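Local coordinates for protein type II restriction enzyme NgoMIV (Neisseria gonorrhoeae, PDB 1FIU) that recognises the double-stranded DNA sequence 5'-GCCGGC-3' as a homotetramer and, with magnesium ions, cleaves each strand after the first G, at residues Q196-E201 with G236-V241; W188-D193 with S229-G234. All coordinates share one frame; numbering follows the deposited sequence.

Contact 1. Residues Q196-E201 with G236-V241; sequences QNARSE and GEIDCV. With nucleotides of chain D.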
ATOM      1  N   GLN I 196      -3.992   0.943  16.410  1.00 15.58           N
ATOM      2  CA  GLN I 196      -3.715   1.046  14.976  1.00 15.51           C
ATOM      3  C   GLN I 196      -2.416   1.752  14.636  1.00 16.19           C
ATOM      4  O   GLN I 196      -1.969   1.700  13.476  1.00 17.16           O
ATOM      5  CB  GLN I 196      -4.890   1.722  14.242  1.00 16.97           C
ATOM      6  CG  GLN I 196      -6.232   1.006  14.475  1.00 15.44           C
ATOM      7  CD  GLN I 196      -6.174  -0.511  14.281  1.00 20.10           C
ATOM      8  OE1 GLN I 196      -5.629  -1.010  13.299  1.00 20.18           O
ATOM      9  NE2 GLN I 196      -6.746  -1.251  15.220  1.00 17.58           N
ATOM     10  N   ASN I 197      -1.803   2.424  15.602  1.00 16.33           N
ATOM     11  CA  ASN I 197      -0.519   3.056  15.289  1.00 16.37           C
ATOM     12  C   ASN I 197       0.547   1.985  14.988  1.00 14.29           C
ATOM     13  O   ASN I 197       1.543   2.296  14.330  1.00 16.20           O
ATOM     14  CB  ASN I 197      -0.040   4.041  16.377  1.00 14.51           C
ATOM     15  CG  ASN I 197       0.289   3.388  17.737  1.00 16.59           C
ATOM     16  OD1 ASN I 197      -0.122   2.152  17.945  1.00 21.34           O
ATOM     17  ND2 ASN I 197       0.910   4.052  18.613  1.00 13.61           N
ATOM     18  N   ALA I 198       0.323   0.720  15.396  1.00 14.53           N
ATOM     19  CA  ALA I 198       1.277  -0.359  15.074  1.00 15.49           C
ATOM     20  C   ALA I 198       1.203  -0.614  13.560  1.00 17.01           C
ATOM     21  O   ALA I 198       2.205  -0.940  12.918  1.00 17.36           O
ATOM     22  CB  ALA I 198       0.931  -1.643  15.853  1.00 16.17           C
ATOM     23  N   ARG I 199       0.013  -0.456  12.988  1.00 14.57           N
ATOM     24  CA  ARG I 199      -0.142  -0.645  11.562  1.00 14.01           C
ATOM     25  C   ARG I 199       0.470   0.492  10.755  1.00 14.01           C
ATOM     26  O   ARG I 199       1.113   0.247   9.716  1.00 16.79           O
ATOM     27  CB  ARG I 199      -1.632  -0.793  11.168  1.00 16.68           C
ATOM     28  CG  ARG I 199      -2.297  -2.075  11.671  1.00 18.08           C
ATOM     29  CD  ARG I 199      -3.726  -2.232  11.115  1.00 18.66           C
ATOM     30  NE  ARG I 199      -4.541  -3.208  11.856  1.00 20.59           N
ATOM     31  CZ  ARG I 199      -4.633  -4.506  11.598  1.00 21.98           C
ATOM     32  NH1 ARG I 199      -3.953  -5.058  10.595  1.00 18.85           N
ATOM     33  NH2 ARG I 199      -5.441  -5.263  12.336  1.00 22.17           N
ATOM     34  N   SER I 200       0.281   1.739  11.193  1.00 15.47           N
ATOM     35  CA  SER I 200       0.839   2.839  10.433  1.00 16.72           C
ATOM     36  C   SER I 200       2.361   2.840  10.525  1.00 18.15           C
ATOM     37  O   SER I 200       3.048   3.126   9.525  1.00 17.39           O
ATOM     38  CB  SER I 200       0.238   4.174  10.887  1.00 18.23           C
ATOM     39  OG  SER I 200       0.449   4.372  12.266  1.00 19.13           O
ATOM     40  N   GLU I 201       2.896   2.476  11.692  1.00 16.36           N
ATOM     41  CA  GLU I 201       4.350   2.424  11.828  1.00 18.87           C
ATOM     42  C   GLU I 201       4.888   1.289  10.956  1.00 18.09           C
ATOM     43  O   GLU I 201       5.916   1.452  10.287  1.00 18.02           O
ATOM     44  CB  GLU I 201       4.732   2.290  13.316  1.00 20.18           C
ATOM     45  CG  GLU I 201       4.628   3.669  14.003  1.00 28.47           C
ATOM     46  CD  GLU I 201       4.873   3.665  15.521  1.00 32.97           C
ATOM     47  OE1 GLU I 201       5.861   3.039  15.973  1.00 30.75           O
ATOM     48  OE2 GLU I 201       4.080   4.316  16.251  1.00 36.11           O
ATOM     49  N   GLY I 236      -0.083  -7.720   6.121  1.00 16.74           N
ATOM     50  CA  GLY I 236       0.484  -6.627   5.345  1.00 17.08           C
ATOM     51  C   GLY I 236       1.305  -5.596   6.104  1.00 17.54           C
ATOM     52  O   GLY I 236       2.220  -4.969   5.543  1.00 17.29           O
ATOM     53  N   GLU I 237       0.967  -5.400   7.367  1.00 16.78           N
ATOM     54  CA  GLU I 237       1.680  -4.420   8.206  1.00 17.41           C
ATOM     55  C   GLU I 237       2.494  -5.068   9.318  1.00 16.90           C
ATOM     56  O   GLU I 237       3.670  -4.748   9.508  1.00 18.97           O
ATOM     57  CB  GLU I 237       0.685  -3.469   8.872  1.00 18.16           C
ATOM     58  CG  GLU I 237      -0.253  -2.704   7.951  1.00 22.88           C
ATOM     59  CD  GLU I 237      -1.619  -3.359   7.749  1.00 27.35           C
ATOM     60  OE1 GLU I 237      -2.096  -4.174   8.585  1.00 25.74           O
ATOM     61  OE2 GLU I 237      -2.237  -3.028   6.727  1.00 30.57           O
ATOM     62  N   ILE I 238       1.846  -5.983  10.035  1.00 15.94           N
ATOM     63  CA  ILE I 238       2.390  -6.687  11.182  1.00 15.51           C
ATOM     64  C   ILE I 238       2.696  -8.144  10.857  1.00 15.52           C
ATOM     65  O   ILE I 238       1.813  -8.898  10.386  1.00 16.85           O
ATOM     66  CB  ILE I 238       1.353  -6.620  12.352  1.00 16.53           C
ATOM     67  CG1 ILE I 238       0.991  -5.159  12.640  1.00 17.19           C
ATOM     68  CG2 ILE I 238       1.871  -7.328  13.594  1.00 15.57           C
ATOM     69  CD1 ILE I 238       2.133  -4.265  12.929  1.00 22.54           C
ATOM     70  N   ASP I 239       3.933  -8.565  11.111  1.00 13.70           N
ATOM     71  CA  ASP I 239       4.313  -9.953  10.827  1.00 13.00           C
ATOM     72  C   ASP I 239       3.533 -10.953  11.681  1.00 15.29           C
ATOM     73  O   ASP I 239       3.041 -11.965  11.172  1.00 16.51           O
ATOM     74  CB  ASP I 239       5.803 -10.202  11.104  1.00 15.25           C
ATOM     75  CG  ASP I 239       6.733  -9.382  10.207  1.00 13.68           C
ATOM     76  OD1 ASP I 239       6.262  -8.674   9.307  1.00 15.86           O
ATOM     77  OD2 ASP I 239       7.948  -9.463  10.440  1.00 15.75           O
ATOM     78  N   CYS I 240       3.481 -10.682  12.983  1.00 16.25           N
ATOM     79  CA  CYS I 240       2.814 -11.555  13.948  1.00 15.80           C
ATOM     80  C   CYS I 240       2.720 -10.824  15.291  1.00 19.55           C
ATOM     81  O   CYS I 240       3.496  -9.906  15.556  1.00 16.32           O
ATOM     82  CB  CYS I 240       3.628 -12.838  14.125  1.00 16.27           C
ATOM     83  SG  CYS I 240       2.697 -14.183  15.000  1.00 17.52           S
ATOM     84  N   VAL I 241       1.762 -11.226  16.129  1.00 14.23           N
ATOM     85  CA  VAL I 241       1.599 -10.639  17.458  1.00 13.61           C
ATOM     86  C   VAL I 241       1.978 -11.705  18.479  1.00 15.26           C
ATOM     87  O   VAL I 241       1.737 -12.899  18.269  1.00 16.26           O
ATOM     88  CB  VAL I 241       0.132 -10.169  17.669  1.00 14.54           C
ATOM     89  CG1 VAL I 241      -0.109  -9.709  19.114  1.00 16.34           C
ATOM     90  CG2 VAL I 241      -0.156  -9.006  16.740  1.00 15.80           C
TER
ATOM     91  OP3  DC D   1       3.604   5.220  21.129  1.00 25.96           O
ATOM     92  P    DC D   1       3.116   3.981  21.843  1.00 20.28           P
ATOM     93  OP1  DC D   1       1.745   3.513  21.387  1.00 18.38           O
ATOM     94  OP2  DC D   1       4.144   2.876  21.900  1.00 21.20           O
ATOM     95  O5'  DC D   1       2.895   4.416  23.399  1.00 19.60           O
ATOM     96  C5'  DC D   1       3.940   4.237  24.357  1.00 22.85           C
ATOM     97  C4'  DC D   1       3.389   4.359  25.756  1.00 16.73           C
ATOM     98  O4'  DC D   1       3.088   5.759  26.001  1.00 19.16           O
ATOM     99  C3'  DC D   1       2.071   3.625  25.975  1.00 18.24           C
ATOM    100  O3'  DC D   1       2.274   2.347  26.526  1.00 15.70           O
ATOM    101  C2'  DC D   1       1.291   4.516  26.935  1.00 28.29           C
ATOM    102  C1'  DC D   1       1.912   5.891  26.810  1.00 21.20           C
ATOM    103  N1   DC D   1       0.978   6.796  26.095  1.00 19.37           N
ATOM    104  C2   DC D   1       0.112   7.585  26.841  1.00 19.62           C
ATOM    105  O2   DC D   1       0.115   7.461  28.067  1.00 20.25           O
ATOM    106  N3   DC D   1      -0.715   8.463  26.203  1.00 18.16           N
ATOM    107  C4   DC D   1      -0.706   8.540  24.870  1.00 17.73           C
ATOM    108  N4   DC D   1      -1.529   9.419  24.285  1.00 18.03           N
ATOM    109  C5   DC D   1       0.154   7.720  24.075  1.00 17.94           C
ATOM    110  C6   DC D   1       0.968   6.867  24.725  1.00 18.01           C
TER
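Arg199 and Glu237 carry this contact through a salt bridge in which Arg199 NH1 donates to Glu237 OE1 at 2.9 Å, with an N-H...O angle of 155°. The oxygen lies in the guanidinium plane, while the carboxylate is turned almost perpendicular to it, at 81°. A bend in the glutamate chain (chi2 95°) brings OE1 alongside the extended arginine chain. Beside this polar pair, Ile238 CD1 approaches the carbonyl of Ala198, 3.3 Å from its O, and packs on Ala198 CB.

A second shell fixes the rotation of the guanidinium: Arg199 NE gives its proton to Gln196 OE1 at 2.8 Å, in the carbonyl plane of the amide, and NH2 bonds to Ser230 O and Leu233 O. Glu237 OE2 is paired with Arg207 of the second subunit, so the bridge belongs to a charge network across the interface. On the same turn, Asn197 ND2 donates to OP1 of DC1 of chain D at 2.9 Å, and its OD1 is held by Lys187 NZ. The helix start thus meets the 5'-phosphate of cleaved DNA in this PD-(D/E)XK-clan enzyme, with the magnesium-binding Asp140 side chain about 8 Å from that of Ala198. The contact sets this turn of helix 197-208 against the approach to strand 240-243, with helix 225-232 and strand 215-220 packed around Ala198 and Ile238.

Contact 2. Residues W188-D193 with S229-G234; sequences WTIRSD and SSIALG. With nucleotides of chain B; nucleotides of chain D.
Ser230 meets both Ile190 and Ser192, and these three residues account for most of the surface buried here. Its CB abuts Ser192 CB at 3.6 Å, a meeting of methylenes rather than of hydroxyls. Its OG lies against the CG2 branch of Ile190. The hydroxyls have other partners: Ser230 OG bonds back to Arg227 O one turn earlier in its helix, and Ser192 OG bonds to a DNA phosphate. Ile190 divides its two branches between neighbours. With CG1 anti to the carbonyl carbon (chi1 -71°) and the chain then extended, CD1 reaches Ile231 CG2 at 4.1 Å, the two side chains crossing at about a right angle.

The next residue, Arg191, starts its side chain away from 229-234, and its guanidinium meets the DNA. Arg191 NE donates to O6 of DG4 of chain D at 2.8 Å. Its NH2 bonds to N7 of the same base, at 3.0 Å, while NH1 bonds to Ile190 O, helping to fix the turn of the guanidinium. Asp193 OD2 accepts from N4 of DC1 of chain B at 3.1 Å. The backbone N of Trp188 grips OP1 of DC2 of chain D at 2.7 Å. An arginine bonding O6 and N7 of guanine is the classic major-groove readout of that base, and here the recognition loop that makes it is backed by helix 225-232.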
ATOM      1  N   TRP I 188       0.965  -2.662  26.612  1.00 17.22           N
ATOM      2  CA  TRP I 188       0.621  -3.310  27.888  1.00 16.97           C
ATOM      3  C   TRP I 188      -0.840  -3.761  27.819  1.00 17.53           C
ATOM      4  O   TRP I 188      -1.179  -4.903  28.184  1.00 17.32           O
ATOM      5  CB  TRP I 188       0.865  -2.321  29.034  1.00 19.81           C
ATOM      6  CG  TRP I 188       0.391  -2.800  30.389  1.00 18.09           C
ATOM      7  CD1 TRP I 188      -0.534  -2.193  31.183  1.00 20.98           C
ATOM      8  CD2 TRP I 188       0.805  -3.989  31.082  1.00 18.08           C
ATOM      9  NE1 TRP I 188      -0.732  -2.933  32.333  1.00 19.70           N
ATOM     10  CE2 TRP I 188       0.074  -4.037  32.299  1.00 17.72           C
ATOM     11  CE3 TRP I 188       1.713  -5.015  30.793  1.00 16.75           C
ATOM     12  CZ2 TRP I 188       0.227  -5.081  33.224  1.00 19.86           C
ATOM     13  CZ3 TRP I 188       1.865  -6.054  31.708  1.00 18.49           C
ATOM     14  CH2 TRP I 188       1.117  -6.074  32.916  1.00 23.42           C
ATOM     15  N   THR I 189      -1.693  -2.852  27.361  1.00 16.14           N
ATOM     16  CA  THR I 189      -3.113  -3.168  27.127  1.00 18.02           C
ATOM     17  C   THR I 189      -3.470  -2.559  25.778  1.00 18.19           C
ATOM     18  O   THR I 189      -2.721  -1.743  25.230  1.00 18.18           O
ATOM     19  CB  THR I 189      -4.057  -2.547  28.175  1.00 19.08           C
ATOM     20  OG1 THR I 189      -3.964  -1.126  28.119  1.00 18.91           O
ATOM     21  CG2 THR I 189      -3.695  -3.052  29.582  1.00 22.08           C
ATOM     22  N   ILE I 190      -4.652  -2.904  25.270  1.00 15.93           N
ATOM     23  CA  ILE I 190      -5.096  -2.409  23.979  1.00 17.29           C
ATOM     24  C   ILE I 190      -6.506  -1.789  24.010  1.00 18.96           C
ATOM     25  O   ILE I 190      -7.345  -2.216  24.805  1.00 19.61           O
ATOM     26  CB  ILE I 190      -5.156  -3.601  22.959  1.00 17.01           C
ATOM     27  CG1 ILE I 190      -3.739  -4.060  22.590  1.00 17.00           C
ATOM     28  CG2 ILE I 190      -6.024  -3.209  21.723  1.00 20.43           C
ATOM     29  CD1 ILE I 190      -3.727  -5.358  21.752  1.00 18.39           C
ATOM     30  N   ARG I 191      -6.709  -0.743  23.209  1.00 18.07           N
ATOM     31  CA  ARG I 191      -8.043  -0.218  22.913  1.00 17.71           C
ATOM     32  C   ARG I 191      -7.924  -0.268  21.378  1.00 17.68           C
ATOM     33  O   ARG I 191      -6.854   0.076  20.816  1.00 15.90           O
ATOM     34  CB  ARG I 191      -8.295   1.209  23.393  1.00 21.01           C
ATOM     35  CG  ARG I 191      -8.498   1.300  24.915  1.00 17.56           C
ATOM     36  CD  ARG I 191      -9.654   0.457  25.397  1.00 19.86           C
ATOM     37  NE  ARG I 191      -9.844   0.635  26.837  1.00 19.68           N
ATOM     38  CZ  ARG I 191      -9.272  -0.093  27.793  1.00 20.80           C
ATOM     39  NH1 ARG I 191      -8.440  -1.099  27.508  1.00 18.26           N
ATOM     40  NH2 ARG I 191      -9.528   0.201  29.068  1.00 18.78           N
ATOM     41  N   SER I 192      -8.986  -0.691  20.691  1.00 17.74           N
ATOM     42  CA  SER I 192      -8.903  -0.856  19.246  1.00 16.85           C
ATOM     43  C   SER I 192      -8.548   0.387  18.434  1.00 15.81           C
ATOM     44  O   SER I 192      -8.052   0.259  17.310  1.00 19.23           O
ATOM     45  CB  SER I 192     -10.194  -1.490  18.713  1.00 18.00           C
ATOM     46  OG  SER I 192     -11.294  -0.666  19.023  1.00 18.33           O
ATOM     47  N   ASP I 193      -8.786   1.581  18.966  1.00 14.46           N
ATOM     48  CA  ASP I 193      -8.446   2.781  18.227  1.00 16.04           C
ATOM     49  C   ASP I 193      -6.953   3.078  18.278  1.00 19.20           C
ATOM     50  O   ASP I 193      -6.276   3.215  17.229  1.00 19.28           O
ATOM     51  CB  ASP I 193      -9.235   4.006  18.742  1.00 17.29           C
ATOM     52  CG  ASP I 193      -9.000   4.296  20.231  1.00 16.43           C
ATOM     53  OD1 ASP I 193      -8.824   5.483  20.592  1.00 16.81           O
ATOM     54  OD2 ASP I 193      -9.002   3.343  21.031  1.00 17.74           O
ATOM     55  N   SER I 229      -7.328  -9.014  18.703  1.00 19.16           N
ATOM     56  CA  SER I 229      -7.669  -9.162  17.288  1.00 18.19           C
ATOM     57  C   SER I 229      -7.650  -7.860  16.490  1.00 19.56           C
ATOM     58  O   SER I 229      -7.464  -7.899  15.265  1.00 18.36           O
ATOM     59  CB  SER I 229      -9.043  -9.863  17.126  1.00 20.98           C
ATOM     60  OG  SER I 229     -10.119  -8.946  17.329  1.00 22.25           O
ATOM     61  N   SER I 230      -7.816  -6.722  17.174  1.00 15.64           N
ATOM     62  CA  SER I 230      -7.821  -5.430  16.492  1.00 18.04           C
ATOM     63  C   SER I 230      -6.455  -5.115  15.852  1.00 18.00           C
ATOM     64  O   SER I 230      -6.379  -4.269  14.988  1.00 18.68           O
ATOM     65  CB  SER I 230      -8.249  -4.289  17.430  1.00 18.75           C
ATOM     66  OG  SER I 230      -7.305  -4.035  18.451  1.00 21.39           O
ATOM     67  N   ILE I 231      -5.394  -5.771  16.307  1.00 17.28           N
ATOM     68  CA  ILE I 231      -4.087  -5.580  15.659  1.00 17.56           C
ATOM     69  C   ILE I 231      -3.560  -6.898  15.051  1.00 16.87           C
ATOM     70  O   ILE I 231      -2.826  -6.869  14.062  1.00 20.21           O
ATOM     71  CB  ILE I 231      -3.054  -4.950  16.654  1.00 20.10           C
ATOM     72  CG1 ILE I 231      -1.734  -4.616  15.936  1.00 28.17           C
ATOM     73  CG2 ILE I 231      -2.815  -5.874  17.820  1.00 19.72           C
ATOM     74  CD1 ILE I 231      -1.852  -3.497  14.877  1.00 26.22           C
ATOM     75  N   ALA I 232      -3.967  -8.056  15.594  1.00 16.08           N
ATOM     76  CA  ALA I 232      -3.478  -9.334  15.086  1.00 17.49           C
ATOM     77  C   ALA I 232      -4.124  -9.800  13.779  1.00 17.57           C
ATOM     78  O   ALA I 232      -3.461 -10.402  12.920  1.00 17.51           O
ATOM     79  CB  ALA I 232      -3.652 -10.427  16.151  1.00 18.72           C
ATOM     80  N   LEU I 233      -5.415  -9.538  13.605  1.00 18.29           N
ATOM     81  CA  LEU I 233      -6.057  -9.995  12.363  1.00 19.75           C
ATOM     82  C   LEU I 233      -5.617  -9.195  11.149  1.00 19.96           C
ATOM     83  O   LEU I 233      -5.306  -8.022  11.253  1.00 19.74           O
ATOM     84  CB  LEU I 233      -7.591  -9.923  12.491  1.00 18.75           C
ATOM     85  CG  LEU I 233      -8.223 -10.860  13.517  1.00 19.73           C
ATOM     86  CD1 LEU I 233      -9.735 -10.564  13.519  1.00 22.88           C
ATOM     87  CD2 LEU I 233      -7.965 -12.321  13.205  1.00 21.39           C
ATOM     88  N   GLY I 234      -5.599  -9.853   9.992  1.00 20.81           N
ATOM     89  CA  GLY I 234      -5.215  -9.181   8.770  1.00 22.33           C
ATOM     90  C   GLY I 234      -3.719  -9.330   8.544  1.00 21.84           C
ATOM     91  O   GLY I 234      -2.987  -9.724   9.463  1.00 21.36           O
TER
ATOM     92  OP3  DC B   1     -13.394   5.193  16.741  1.00 22.87           O
ATOM     93  P    DC B   1     -13.085   6.672  16.836  1.00 18.54           P
ATOM     94  OP1  DC B   1     -11.602   6.999  16.884  1.00 18.11           O
ATOM     95  OP2  DC B   1     -13.843   7.486  15.837  1.00 20.64           O
ATOM     96  O5'  DC B   1     -13.657   7.111  18.293  1.00 18.58           O
ATOM     97  C5'  DC B   1     -14.995   7.585  18.419  1.00 19.06           C
ATOM     98  C4'  DC B   1     -15.168   8.279  19.743  1.00 18.88           C
ATOM     99  O4'  DC B   1     -15.217   7.228  20.744  1.00 18.05           O
ATOM    100  C3'  DC B   1     -13.989   9.165  20.145  1.00 16.71           C
ATOM    101  O3'  DC B   1     -14.228  10.524  19.849  1.00 16.74           O
ATOM    102  C2'  DC B   1     -13.886   8.981  21.653  1.00 25.74           C
ATOM    103  C1'  DC B   1     -14.579   7.667  21.949  1.00 19.53           C
ATOM    104  N1   DC B   1     -13.549   6.674  22.296  1.00 17.69           N
ATOM    105  C2   DC B   1     -13.198   6.506  23.654  1.00 18.15           C
ATOM    106  O2   DC B   1     -13.746   7.219  24.502  1.00 17.99           O
ATOM    107  N3   DC B   1     -12.271   5.582  23.990  1.00 17.86           N
ATOM    108  C4   DC B   1     -11.691   4.838  23.041  1.00 17.50           C
ATOM    109  N4   DC B   1     -10.814   3.902  23.438  1.00 19.46           N
ATOM    110  C5   DC B   1     -11.994   5.006  21.654  1.00 17.48           C
ATOM    111  C6   DC B   1     -12.928   5.925  21.323  1.00 17.39           C
TER
ATOM    112  P    DG D   4      -8.686   2.395  34.863  1.00 25.64           P
ATOM    113  OP1  DG D   4      -8.669   2.480  36.350  1.00 31.54           O
ATOM    114  OP2  DG D   4      -8.946   1.098  34.206  1.00 27.75           O
ATOM    115  O5'  DG D   4      -9.750   3.442  34.336  1.00 21.19           O
ATOM    116  C5'  DG D   4      -9.567   4.822  34.617  1.00 20.33           C
ATOM    117  C4'  DG D   4     -10.692   5.629  34.014  1.00 21.70           C
ATOM    118  O4'  DG D   4     -10.579   5.625  32.563  1.00 22.90           O
ATOM    119  C3'  DG D   4     -12.104   5.134  34.347  1.00 21.37           C
ATOM    120  O3'  DG D   4     -12.897   6.287  34.649  1.00 22.08           O
ATOM    121  C2'  DG D   4     -12.558   4.459  33.056  1.00 19.20           C
ATOM    122  C1'  DG D   4     -11.831   5.266  31.985  1.00 19.63           C
ATOM    123  N9   DG D   4     -11.543   4.510  30.770  1.00 17.86           N
ATOM    124  C8   DG D   4     -10.982   3.255  30.699  1.00 19.90           C
ATOM    125  N7   DG D   4     -10.807   2.843  29.472  1.00 20.23           N
ATOM    126  C5   DG D   4     -11.288   3.883  28.689  1.00 18.48           C
ATOM    127  C6   DG D   4     -11.371   4.003  27.280  1.00 18.96           C
ATOM    128  O6   DG D   4     -10.998   3.197  26.424  1.00 21.13           O
ATOM    129  N1   DG D   4     -11.950   5.212  26.898  1.00 18.81           N
ATOM    130  C2   DG D   4     -12.366   6.187  27.753  1.00 20.37           C
ATOM    131  N2   DG D   4     -12.865   7.308  27.181  1.00 17.06           N
ATOM    132  N3   DG D   4     -12.293   6.083  29.084  1.00 18.60           N
ATOM    133  C4   DG D   4     -11.754   4.913  29.475  1.00 17.95           C
ATOM    134  P    DC D   2       1.173   1.207  26.289  1.00 17.42           P
ATOM    135  OP1  DC D   2       1.780  -0.059  26.725  1.00 15.93           O
ATOM    136  OP2  DC D   2       0.557   1.311  24.935  1.00 19.02           O
ATOM    137  O5'  DC D   2       0.027   1.603  27.319  1.00 17.21           O
ATOM    138  C5'  DC D   2       0.329   1.663  28.703  1.00 17.50           C
ATOM    139  C4'  DC D   2      -0.884   2.094  29.496  1.00 15.94           C
ATOM    140  O4'  DC D   2      -1.271   3.437  29.143  1.00 16.12           O
ATOM    141  C3'  DC D   2      -2.131   1.213  29.361  1.00 20.28           C
ATOM    142  O3'  DC D   2      -2.496   0.845  30.718  1.00 24.66           O
ATOM    143  C2'  DC D   2      -3.098   2.072  28.550  1.00 18.21           C
ATOM    144  C1'  DC D   2      -2.663   3.500  28.838  1.00 16.59           C
ATOM    145  N1   DC D   2      -2.826   4.427  27.707  1.00 18.42           N
ATOM    146  C2   DC D   2      -3.720   5.512  27.822  1.00 22.24           C
ATOM    147  O2   DC D   2      -4.301   5.708  28.934  1.00 19.42           O
ATOM    148  N3   DC D   2      -3.927   6.325  26.743  1.00 15.77           N
ATOM    149  C4   DC D   2      -3.254   6.101  25.588  1.00 16.37           C
ATOM    150  N4   DC D   2      -3.500   6.916  24.531  1.00 16.92           N
ATOM    151  C5   DC D   2      -2.307   5.045  25.467  1.00 16.87           C
ATOM    152  C6   DC D   2      -2.125   4.228  26.538  1.00 17.83           C
TER

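How the contacts relate
From the N terminus, the chain leaves strand 179-187, runs through the DNA-reading loop 188-193 and enters helix 197-208. It then passes through strand 215-220 to helix 225-232, where 229-234 returns to the loop and closes contact 2; a few residues later, 236-241 returns to the start of helix 197-208 and closes contact 1. The segments alternate, so the two closures cross. They also touch directly: Ala198 CB packs on Ile231 CD1 at 3.5 Å. Together they tie the recognition loop, helix 197-208 and helix 225-232 to the approach to strand 240-243, near the magnesium-binding residues Asp140 and Cys186, and both contacts reach the second subunit.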